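Local structure of Mll7089 protein (Mesorhizobium loti, 2OZ8) at residues V276-A287 with H305-V313; I293-V304 with E312-F323. The protein is of unknown function but resembles mandelate racemase and other enolase-superfamily enzymes, and may be a magnesium-dependent hydro-lyase. All coordinates share one frame; numbering follows the deposited sequence.

Contact 1: V276-A287 with H305-V313; sequences VTDVMRIGWLAA and HMAVALPEV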
loop_
_atom_site.group_PDB
_atom_site.type_symbol
_atom_site.label_atom_id
_atom_site.label_comp_id
_atom_site.label_asym_id
_atom_site.label_seq_id
_atom_site.Cartn_x
_atom_site.Cartn_y
_atom_site.Cartn_z
ATOM N N VAL A 276 3.914 -29.384 -19.135
ATOM C CA VAL A 276 2.712 -29.128 -19.940
ATOM C C VAL A 276 1.534 -28.612 -19.161
ATOM O O VAL A 276 0.992 -27.595 -19.536
ATOM C CB VAL A 276 2.231 -30.327 -20.785
ATOM C CG1 VAL A 276 1.022 -29.891 -21.664
ATOM C CG2 VAL A 276 3.345 -30.897 -21.581
ATOM N N THR A 277 1.122 -29.311 -18.115
ATOM C CA THR A 277 -0.037 -28.900 -17.348
ATOM C C THR A 277 0.172 -27.571 -16.611
ATOM O O THR A 277 -0.724 -26.723 -16.617
ATOM C CB THR A 277 -0.452 -29.976 -16.284
ATOM O OG1 THR A 277 -0.543 -31.277 -16.899
ATOM C CG2 THR A 277 -1.809 -29.593 -15.613
ATOM N N ASP A 278 1.327 -27.376 -15.983
ATOM C CA ASP A 278 1.610 -26.082 -15.324
ATOM C C ASP A 278 1.579 -24.922 -16.327
ATOM O O ASP A 278 1.066 -23.850 -15.998
ATOM C CB ASP A 278 2.959 -26.045 -14.614
ATOM C CG ASP A 278 3.168 -27.182 -13.642
ATOM O OD1 ASP A 278 2.209 -27.929 -13.352
ATOM O OD2 ASP A 278 4.325 -27.332 -13.155
ATOM N N VAL A 279 2.143 -25.154 -17.531
ATOM C CA VAL A 279 2.234 -24.142 -18.601
ATOM C C VAL A 279 0.898 -23.719 -19.139
ATOM O O VAL A 279 0.666 -22.513 -19.357
ATOM C CB VAL A 279 3.146 -24.603 -19.756
ATOM C CG1 VAL A 279 3.065 -23.662 -20.937
ATOM C CG2 VAL A 279 4.594 -24.688 -19.264
ATOM N N MET A 280 0.001 -24.673 -19.362
ATOM C CA MET A 280 -1.354 -24.290 -19.782
ATOM C C MET A 280 -2.141 -23.577 -18.674
ATOM O O MET A 280 -2.968 -22.700 -18.938
ATOM C CB MET A 280 -2.126 -25.464 -20.368
ATOM C CG MET A 280 -1.438 -26.089 -21.607
ATOM S SD MET A 280 -1.191 -25.040 -23.079
ATOM C CE MET A 280 -2.924 -24.688 -23.400
ATOM N N ARG A 281 -1.861 -23.903 -17.427
ATOM C CA ARG A 281 -2.521 -23.194 -16.348
ATOM C C ARG A 281 -1.953 -21.755 -16.206
ATOM O O ARG A 281 -2.735 -20.787 -16.088
ATOM C CB ARG A 281 -2.391 -23.974 -15.030
ATOM C CG ARG A 281 -3.315 -25.126 -14.980
ATOM C CD ARG A 281 -3.068 -26.062 -13.810
ATOM N NE ARG A 281 -4.054 -27.134 -13.890
ATOM C CZ ARG A 281 -4.101 -28.219 -13.117
ATOM N NH1 ARG A 281 -3.200 -28.421 -12.149
ATOM N NH2 ARG A 281 -5.076 -29.112 -13.332
ATOM N N ILE A 282 -0.618 -21.620 -16.195
ATOM C CA ILE A 282 -0.018 -20.296 -16.091
ATOM C C ILE A 282 -0.287 -19.487 -17.357
ATOM O O ILE A 282 -0.410 -18.261 -17.305
ATOM C CB ILE A 282 1.513 -20.306 -15.726
ATOM C CG1 ILE A 282 1.871 -18.968 -15.088
ATOM C CG2 ILE A 282 2.397 -20.486 -16.936
ATOM C CD1 ILE A 282 1.248 -18.739 -13.723
ATOM N N GLY A 283 -0.413 -20.180 -18.490
ATOM C CA GLY A 283 -0.831 -19.536 -19.737
ATOM C C GLY A 283 -2.258 -19.019 -19.767
ATOM O O GLY A 283 -2.523 -18.058 -20.456
ATOM N N TRP A 284 -3.191 -19.673 -19.070
ATOM C CA TRP A 284 -4.542 -19.113 -18.893
ATOM C C TRP A 284 -4.454 -17.788 -18.048
ATOM O O TRP A 284 -4.884 -16.698 -18.488
ATOM C CB TRP A 284 -5.489 -20.130 -18.232
ATOM C CG TRP A 284 -6.697 -19.467 -17.724
ATOM C CD1 TRP A 284 -7.689 -18.878 -18.479
ATOM C CD2 TRP A 284 -7.020 -19.200 -16.365
ATOM N NE1 TRP A 284 -8.603 -18.291 -17.676
ATOM C CE2 TRP A 284 -8.228 -18.454 -16.365
ATOM C CE3 TRP A 284 -6.414 -19.501 -15.151
ATOM C CZ2 TRP A 284 -8.865 -18.024 -15.179
ATOM C CZ3 TRP A 284 -7.069 -19.077 -13.958
ATOM C CH2 TRP A 284 -8.274 -18.346 -14.001
ATOM N N LEU A 285 -3.898 -17.908 -16.843
ATOM C CA LEU A 285 -3.693 -16.778 -15.958
ATOM C C LEU A 285 -3.014 -15.591 -16.701
ATOM O O LEU A 285 -3.605 -14.542 -16.826
ATOM C CB LEU A 285 -2.943 -17.204 -14.684
ATOM C CG LEU A 285 -2.923 -16.171 -13.564
ATOM C CD1 LEU A 285 -4.365 -15.728 -13.208
ATOM C CD2 LEU A 285 -2.183 -16.710 -12.310
ATOM N N ALA A 286 -1.820 -15.780 -17.244
ATOM C CA ALA A 286 -1.149 -14.739 -18.039
ATOM C C ALA A 286 -2.004 -14.099 -19.150
ATOM O O ALA A 286 -1.909 -12.913 -19.387
ATOM C CB ALA A 286 0.148 -15.288 -18.616
ATOM N N ALA A 287 -2.816 -14.889 -19.853
ATOM C CA ALA A 287 -3.686 -14.363 -20.937
ATOM C C ALA A 287 -4.703 -13.409 -20.339
ATOM O O ALA A 287 -5.041 -12.422 -20.978
ATOM C CB ALA A 287 -4.408 -15.487 -21.696
ATOM N N HIS A 305 4.132 -27.558 -28.770
ATOM C CA HIS A 305 2.700 -27.717 -28.757
ATOM C C HIS A 305 1.986 -26.700 -27.893
ATOM O O HIS A 305 0.923 -26.221 -28.283
ATOM C CB HIS A 305 2.365 -29.129 -28.350
ATOM C CG HIS A 305 2.833 -30.138 -29.345
ATOM N ND1 HIS A 305 2.085 -30.492 -30.445
ATOM C CD2 HIS A 305 3.983 -30.854 -29.417
ATOM C CE1 HIS A 305 2.758 -31.376 -31.156
ATOM N NE2 HIS A 305 3.906 -31.619 -30.549
ATOM N N MET A 306 2.550 -26.381 -26.732
ATOM C CA MET A 306 2.030 -25.290 -25.904
ATOM C C MET A 306 2.354 -23.969 -26.571
ATOM O O MET A 306 1.591 -23.040 -26.486
ATOM C CB MET A 306 2.586 -25.344 -24.460
ATOM C CG MET A 306 2.376 -26.722 -23.774
ATOM S SD MET A 306 3.620 -28.044 -24.034
ATOM C CE MET A 306 4.814 -27.215 -22.998
ATOM N N ALA A 307 3.490 -23.876 -27.258
ATOM C CA ALA A 307 3.857 -22.587 -27.862
ATOM C C ALA A 307 2.841 -22.204 -28.894
ATOM O O ALA A 307 2.405 -21.064 -28.910
ATOM C CB ALA A 307 5.282 -22.594 -28.465
ATOM N N VAL A 308 2.475 -23.147 -29.764
ATOM C CA VAL A 308 1.506 -22.839 -30.803
ATOM C C VAL A 308 0.117 -22.784 -30.204
ATOM O O VAL A 308 -0.727 -22.151 -30.794
ATOM C CB VAL A 308 1.512 -23.813 -32.092
ATOM C CG1 VAL A 308 2.899 -24.123 -32.610
ATOM C CG2 VAL A 308 0.745 -25.099 -31.850
ATOM N N ALA A 309 -0.153 -23.434 -29.059
ATOM C CA ALA A 309 -1.535 -23.432 -28.571
ATOM C C ALA A 309 -1.924 -22.214 -27.711
ATOM O O ALA A 309 -3.092 -21.826 -27.663
ATOM C CB ALA A 309 -1.903 -24.756 -27.884
ATOM N N LEU A 310 -0.960 -21.615 -27.026
ATOM C CA LEU A 310 -1.282 -20.417 -26.214
ATOM C C LEU A 310 -1.241 -19.211 -27.115
ATOM O O LEU A 310 -0.323 -19.087 -27.942
ATOM C CB LEU A 310 -0.294 -20.237 -25.049
ATOM C CG LEU A 310 -0.297 -21.317 -23.977
ATOM C CD1 LEU A 310 0.958 -21.164 -23.102
ATOM C CD2 LEU A 310 -1.553 -21.231 -23.168
ATOM N N PRO A 311 -2.220 -18.322 -26.976
ATOM C CA PRO A 311 -2.226 -17.147 -27.880
ATOM C C PRO A 311 -1.189 -16.056 -27.514
ATOM O O PRO A 311 -0.768 -15.304 -28.387
ATOM C CB PRO A 311 -3.662 -16.636 -27.737
ATOM C CG PRO A 311 -3.999 -16.966 -26.231
ATOM C CD PRO A 311 -3.360 -18.307 -26.028
ATOM N N GLU A 312 -0.783 -15.967 -26.229
ATOM C CA GLU A 312 0.187 -14.950 -25.787
ATOM C C GLU A 312 1.644 -15.321 -26.011
ATOM O O GLU A 312 2.533 -14.633 -25.475
ATOM C CB GLU A 312 0.013 -14.620 -24.310
ATOM C CG GLU A 312 0.449 -15.645 -23.354
ATOM C CD GLU A 312 -0.659 -16.533 -22.925
ATOM O OE1 GLU A 312 -1.441 -16.980 -23.773
ATOM O OE2 GLU A 312 -0.747 -16.809 -21.733
ATOM N N VAL A 313 1.885 -16.412 -26.770
ATOM C CA VAL A 313 3.257 -16.877 -27.037
ATOM C C VAL A 313 3.598 -16.595 -28.475
ATOM O O VAL A 313 2.861 -17.014 -29.382
ATOM C CB VAL A 313 3.458 -18.407 -26.778
ATOM C CG1 VAL A 313 4.855 -18.799 -27.138
ATOM C CG2 VAL A 313 3.115 -18.797 -25.355
#

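Contact 2: I293-V304 with E312-F323; sequences ISIGNTFLEAGV and EVEWLEYSFQNF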
loop_
_atom_site.group_PDB
_atom_site.type_symbol
_atom_site.label_atom_id
_atom_site.label_comp_id
_atom_site.label_asym_id
_atom_site.label_seq_id
_atom_site.Cartn_x
_atom_site.Cartn_y
_atom_site.Cartn_z
ATOM N N ILE A 293 4.194 -14.610 -22.951
ATOM C CA ILE A 293 4.963 -15.740 -22.411
ATOM C C ILE A 293 5.925 -16.153 -23.471
ATOM O O ILE A 293 5.575 -16.117 -24.651
ATOM C CB ILE A 293 4.035 -16.960 -22.043
ATOM C CG1 ILE A 293 3.307 -16.685 -20.718
ATOM C CG2 ILE A 293 4.784 -18.303 -22.001
ATOM C CD1 ILE A 293 2.337 -17.796 -20.279
ATOM N N SER A 294 7.160 -16.499 -23.072
ATOM C CA SER A 294 8.066 -17.149 -24.030
ATOM C C SER A 294 8.345 -18.556 -23.556
ATOM O O SER A 294 8.357 -18.805 -22.394
ATOM C CB SER A 294 9.334 -16.359 -24.311
ATOM O OG SER A 294 9.984 -16.107 -23.086
ATOM N N ILE A 295 8.439 -19.482 -24.492
ATOM C CA ILE A 295 8.838 -20.858 -24.215
ATOM C C ILE A 295 10.366 -21.037 -24.404
ATOM O O ILE A 295 10.916 -20.776 -25.493
ATOM C CB ILE A 295 8.078 -21.805 -25.147
ATOM C CG1 ILE A 295 6.560 -21.460 -25.138
ATOM C CG2 ILE A 295 8.476 -23.282 -24.883
ATOM C CD1 ILE A 295 5.694 -21.942 -24.010
ATOM N N GLY A 296 11.026 -21.418 -23.317
ATOM C CA GLY A 296 12.417 -21.722 -23.323
ATOM C C GLY A 296 12.684 -23.157 -23.796
ATOM O O GLY A 296 11.761 -23.869 -24.282
ATOM N N ASN A 297 13.960 -23.554 -23.684
ATOM C CA ASN A 297 14.381 -24.891 -24.064
ATOM C C ASN A 297 13.503 -25.922 -23.412
ATOM O O ASN A 297 13.331 -25.892 -22.200
ATOM C CB ASN A 297 15.829 -25.154 -23.692
ATOM C CG ASN A 297 16.770 -24.429 -24.589
ATOM O OD1 ASN A 297 17.712 -23.775 -24.128
ATOM N ND2 ASN A 297 16.512 -24.501 -25.889
ATOM N N THR A 298 12.895 -26.765 -24.245
ATOM C CA THR A 298 12.305 -28.001 -23.783
ATOM C C THR A 298 13.078 -29.142 -24.441
ATOM O O THR A 298 13.551 -29.014 -25.574
ATOM C CB THR A 298 10.767 -28.037 -23.994
ATOM O OG1 THR A 298 10.400 -27.878 -25.383
ATOM C CG2 THR A 298 10.107 -26.899 -23.174
ATOM N N PHE A 299 13.285 -30.232 -23.714
ATOM C CA PHE A 299 13.992 -31.374 -24.285
ATOM C C PHE A 299 13.319 -31.850 -25.559
ATOM O O PHE A 299 12.167 -32.215 -25.545
ATOM C CB PHE A 299 14.172 -32.525 -23.282
ATOM C CG PHE A 299 15.326 -33.407 -23.623
ATOM C CD1 PHE A 299 16.566 -33.191 -23.045
ATOM C CD2 PHE A 299 15.200 -34.411 -24.588
ATOM C CE1 PHE A 299 17.655 -33.983 -23.386
ATOM C CE2 PHE A 299 16.283 -35.221 -24.927
ATOM C CZ PHE A 299 17.510 -35.003 -24.336
ATOM N N LEU A 300 14.067 -31.796 -26.659
ATOM C CA LEU A 300 13.615 -32.166 -27.987
ATOM C C LEU A 300 12.430 -31.384 -28.520
ATOM O O LEU A 300 11.745 -31.843 -29.423
ATOM C CB LEU A 300 13.396 -33.703 -28.123
ATOM C CG LEU A 300 14.702 -34.464 -28.352
ATOM C CD1 LEU A 300 14.482 -35.968 -28.390
ATOM C CD2 LEU A 300 15.399 -33.988 -29.616
ATOM N N GLU A 301 12.222 -30.190 -27.977
ATOM C CA GLU A 301 11.279 -29.191 -28.503
ATOM C C GLU A 301 9.825 -29.645 -28.377
ATOM O O GLU A 301 8.956 -29.179 -29.097
ATOM C CB GLU A 301 11.638 -28.770 -29.946
ATOM C CG GLU A 301 12.887 -27.885 -30.079
ATOM C CD GLU A 301 14.145 -28.579 -29.596
ATOM O OE1 GLU A 301 14.487 -29.659 -30.150
ATOM O OE2 GLU A 301 14.780 -28.073 -28.627
ATOM N N ALA A 302 9.570 -30.544 -27.439
ATOM C CA ALA A 302 8.220 -30.894 -27.033
ATOM C C ALA A 302 7.296 -29.662 -26.786
ATOM O O ALA A 302 6.086 -29.683 -27.129
ATOM C CB ALA A 302 8.287 -31.781 -25.782
ATOM N N GLY A 303 7.855 -28.591 -26.200
ATOM C CA GLY A 303 7.065 -27.418 -25.850
ATOM C C GLY A 303 6.514 -26.744 -27.082
ATOM O O GLY A 303 5.791 -25.765 -26.966
ATOM N N VAL A 304 6.857 -27.233 -28.277
ATOM C CA VAL A 304 6.279 -26.657 -29.494
ATOM C C VAL A 304 4.724 -26.594 -29.457
ATOM O O VAL A 304 4.089 -25.674 -29.975
ATOM C CB VAL A 304 6.840 -27.330 -30.813
ATOM C CG1 VAL A 304 6.355 -28.807 -30.996
ATOM C CG2 VAL A 304 6.540 -26.462 -32.037
ATOM N N GLU A 312 -0.783 -15.967 -26.229
ATOM C CA GLU A 312 0.187 -14.950 -25.787
ATOM C C GLU A 312 1.644 -15.321 -26.011
ATOM O O GLU A 312 2.533 -14.633 -25.475
ATOM C CB GLU A 312 0.013 -14.620 -24.310
ATOM C CG GLU A 312 0.449 -15.645 -23.354
ATOM C CD GLU A 312 -0.659 -16.533 -22.925
ATOM O OE1 GLU A 312 -1.441 -16.980 -23.773
ATOM O OE2 GLU A 312 -0.747 -16.809 -21.733
ATOM N N VAL A 313 1.885 -16.412 -26.770
ATOM C CA VAL A 313 3.257 -16.877 -27.037
ATOM C C VAL A 313 3.598 -16.595 -28.475
ATOM O O VAL A 313 2.861 -17.014 -29.382
ATOM C CB VAL A 313 3.458 -18.407 -26.778
ATOM C CG1 VAL A 313 4.855 -18.799 -27.138
ATOM C CG2 VAL A 313 3.115 -18.797 -25.355
ATOM N N GLU A 314 4.713 -15.889 -28.683
ATOM C CA GLU A 314 5.222 -15.684 -30.041
ATOM C C GLU A 314 6.594 -16.324 -30.313
ATOM O O GLU A 314 6.971 -16.500 -31.468
ATOM C CB GLU A 314 5.093 -14.181 -30.451
ATOM C CG GLU A 314 6.337 -13.321 -30.483
ATOM C CD GLU A 314 6.145 -11.940 -31.193
ATOM O OE1 GLU A 314 6.356 -11.843 -32.439
ATOM O OE2 GLU A 314 5.821 -10.946 -30.497
ATOM N N TRP A 315 7.317 -16.716 -29.253
ATOM C CA TRP A 315 8.708 -17.224 -29.376
ATOM C C TRP A 315 9.009 -18.521 -28.635
ATOM O O TRP A 315 8.587 -18.740 -27.510
ATOM C CB TRP A 315 9.743 -16.189 -28.960
ATOM C CG TRP A 315 9.787 -14.959 -29.789
ATOM C CD1 TRP A 315 9.245 -13.742 -29.486
ATOM C CD2 TRP A 315 10.483 -14.798 -31.066
ATOM N NE1 TRP A 315 9.525 -12.835 -30.519
ATOM C CE2 TRP A 315 10.278 -13.456 -31.492
ATOM C CE3 TRP A 315 11.240 -15.665 -31.881
ATOM C CZ2 TRP A 315 10.836 -12.943 -32.707
ATOM C CZ3 TRP A 315 11.749 -15.180 -33.112
ATOM C CH2 TRP A 315 11.555 -13.816 -33.500
ATOM N N LEU A 316 9.764 -19.374 -29.286
ATOM C CA LEU A 316 10.232 -20.629 -28.709
ATOM C C LEU A 316 11.768 -20.716 -28.842
ATOM O O LEU A 316 12.317 -20.422 -29.898
ATOM C CB LEU A 316 9.549 -21.836 -29.413
ATOM C CG LEU A 316 10.168 -23.197 -29.079
ATOM C CD1 LEU A 316 9.174 -24.282 -29.207
ATOM C CD2 LEU A 316 11.396 -23.443 -30.045
ATOM N N GLU A 317 12.438 -21.103 -27.769
ATOM C CA GLU A 317 13.885 -21.199 -27.759
ATOM C C GLU A 317 14.403 -22.476 -28.428
ATOM O O GLU A 317 13.942 -23.589 -28.105
ATOM C CB GLU A 317 14.400 -21.129 -26.310
ATOM C CG GLU A 317 15.922 -21.037 -26.205
ATOM C CD GLU A 317 16.412 -20.871 -24.827
ATOM O OE1 GLU A 317 15.608 -21.091 -23.907
ATOM O OE2 GLU A 317 17.594 -20.539 -24.635
ATOM N N TYR A 318 15.393 -22.332 -29.310
ATOM C CA TYR A 318 16.111 -23.511 -29.852
ATOM C C TYR A 318 17.643 -23.353 -29.730
ATOM O O TYR A 318 18.185 -22.323 -30.110
ATOM C CB TYR A 318 15.697 -23.830 -31.304
ATOM C CG TYR A 318 16.403 -25.068 -31.805
ATOM C CD1 TYR A 318 16.037 -26.341 -31.353
ATOM C CD2 TYR A 318 17.503 -24.957 -32.658
ATOM C CE1 TYR A 318 16.744 -27.474 -31.745
ATOM C CE2 TYR A 318 18.234 -26.086 -33.066
ATOM C CZ TYR A 318 17.834 -27.324 -32.618
ATOM O OH TYR A 318 18.547 -28.388 -33.026
ATOM N N SER A 319 18.326 -24.379 -29.233
ATOM C CA SER A 319 19.715 -24.238 -28.787
ATOM C C SER A 319 20.725 -25.164 -29.484
ATOM O O SER A 319 21.854 -25.294 -29.057
ATOM C CB SER A 319 19.798 -24.411 -27.283
ATOM O OG SER A 319 19.192 -23.307 -26.614
ATOM N N PHE A 320 20.287 -25.805 -30.567
ATOM C CA PHE A 320 21.171 -26.633 -31.369
ATOM C C PHE A 320 21.849 -27.744 -30.575
ATOM O O PHE A 320 22.951 -28.124 -30.908
ATOM C CB PHE A 320 22.208 -25.756 -32.124
ATOM C CG PHE A 320 21.569 -24.719 -32.978
ATOM C CD1 PHE A 320 21.252 -24.996 -34.286
ATOM C CD2 PHE A 320 21.241 -23.449 -32.451
ATOM C CE1 PHE A 320 20.642 -24.065 -35.069
ATOM C CE2 PHE A 320 20.609 -22.494 -33.248
ATOM C CZ PHE A 320 20.295 -22.814 -34.544
ATOM N N GLN A 321 21.190 -28.285 -29.559
ATOM C CA GLN A 321 21.798 -29.396 -28.790
ATOM C C GLN A 321 21.876 -30.742 -29.605
ATOM O O GLN A 321 21.092 -30.958 -30.545
ATOM C CB GLN A 321 21.094 -29.546 -27.446
ATOM C CG GLN A 321 21.376 -28.369 -26.501
ATOM C CD GLN A 321 20.423 -28.299 -25.339
ATOM O OE1 GLN A 321 20.848 -28.350 -24.183
ATOM N NE2 GLN A 321 19.110 -28.176 -25.635
ATOM N N ASN A 322 22.859 -31.595 -29.309
ATOM C CA ASN A 322 23.010 -32.855 -30.063
ATOM C C ASN A 322 22.108 -33.915 -29.444
ATOM O O ASN A 322 22.588 -34.782 -28.733
ATOM C CB ASN A 322 24.456 -33.344 -30.116
ATOM C CG ASN A 322 25.017 -33.682 -28.730
ATOM O OD1 ASN A 322 24.639 -33.049 -27.737
ATOM N ND2 ASN A 322 25.931 -34.681 -28.654
ATOM N N PHE A 323 20.812 -33.839 -29.744
ATOM C CA PHE A 323 19.759 -34.663 -29.106
ATOM C C PHE A 323 18.969 -35.491 -30.126
ATOM O O PHE A 323 18.288 -36.403 -29.763
ATOM C CB PHE A 323 18.731 -33.772 -28.339
ATOM C CG PHE A 323 19.264 -33.107 -27.084
ATOM C CD1 PHE A 323 20.504 -33.436 -26.553
ATOM C CD2 PHE A 323 18.498 -32.158 -26.416
ATOM C CE1 PHE A 323 20.993 -32.800 -25.357
ATOM C CE2 PHE A 323 18.954 -31.534 -25.252
ATOM C CZ PHE A 323 20.201 -31.871 -24.709
HETATM O O HOH W 1 6.997 -15.082 -26.591
HETATM O O HOH W 2 16.617 -28.621 -24.340
HETATM O O HOH W 3 13.447 -25.970 -27.188
HETATM O O HOH W 4 16.600 -26.399 -27.807
#

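Contact 1: V276-A287 with H305-V313
Gly283 O has two close neighbours. Within the helix it accepts the bond from Ala287 N at 3.2 Å, and from the other segment Glu312 OE2 comes to 2.5 Å. An approach this short would be consistent with a protonated carboxyl group. Glu312 reaches the helix with CG lodged between its backbone N and carbonyl carbon (chi1 72°) and with a bend at chi2. Two helix methyl groups lie against the carboxyl: Ala286 CB lies 3.6 Å from Glu312 OE2, and Ala287 CB is also close. One turn earlier Gly283 leaves room for Leu310. Leu310 CD2 lies 3.9 Å from Gly283 CA, where a side chain would collide with it. The same methyl meets Met280 CE at 3.7 Å, while Leu310 CD1 rests on Val279 CG1. Toward the start of helix 276-287, Met306 crosses Val276 at about a right angle, with Met306 SD 3.8 Å from Val276 CG2. Met280 and Met306 are both bent at chi2, which brings each SD into the seam; a further bend at chi3 places the end methyl. The two helix segments run nearly parallel, 19° apart. Neighbouring helices of the outer layer pack this way in the beta/alpha barrel of the enolase superfamily.

Contact 2: I293-V304 with E312-F323
Ile295 and Leu316 pair on adjacent parallel strands of the barrel, the two strands of a beta-alpha-beta unit. Ile295 N bonds to Trp315 O, and Glu317 N returns to Ile295 O at 2.8 Å. Ile295 CG1 meets Val313 CG1 at 3.7 Å, the two side chains crossing at about a right angle. Beyond Ile295, polar groups and rings take over. Glu317 has CG anti to its N (chi1 -172°) and an extended chain, which carries OE1 to Asn297 N at 3.0 Å. That N-H arrives from above the carboxylate plane, and the Asn297 amide stacks over the carboxylate. Glu317 OE2 is held by Lys165 and Ser138. With an alanine here, Lys165 is likely to lose its salt-bridge mate and Asn297 N its acceptor. Phe299 and Phe323 form an offset stack, planes 15° apart and centroids 4.2 Å apart. Gln321 CB covers the other face of Phe323, and Leu300 CD2 lies 3.6 Å from Phe323 CB. The Glu301 carboxylate stands at the edge of the Tyr318 ring, the planes 83° apart, with Glu301 CD 3.4 Å from Tyr318 CD1. A water donates to Glu301 OE2 at 2.6 Å and accepts from Ser319 N.

Overall arrangement
Both contacts are buried, but at different depths. Contact 2 lies about 5 Å from the centre of the chain, measured between centres, and contact 1 about 14 Å. Contact 1 joins two helices of the barrel's outer layer, mainly through aliphatic and methionine side chains, and a second subunit packs beside it on Trp284 and Arg281. Contact 2 joins strands of its inner sheet. Backbone bonds, acid groups, waters and stacked rings do more of the work there. The chain passes from helix 276-289 to strand 293-295, then through helix 304-309 to strand 313-318, so the contacts interlock. Glu312 serves both, and Ile293 CD1 packs on Gly283 and Ala286.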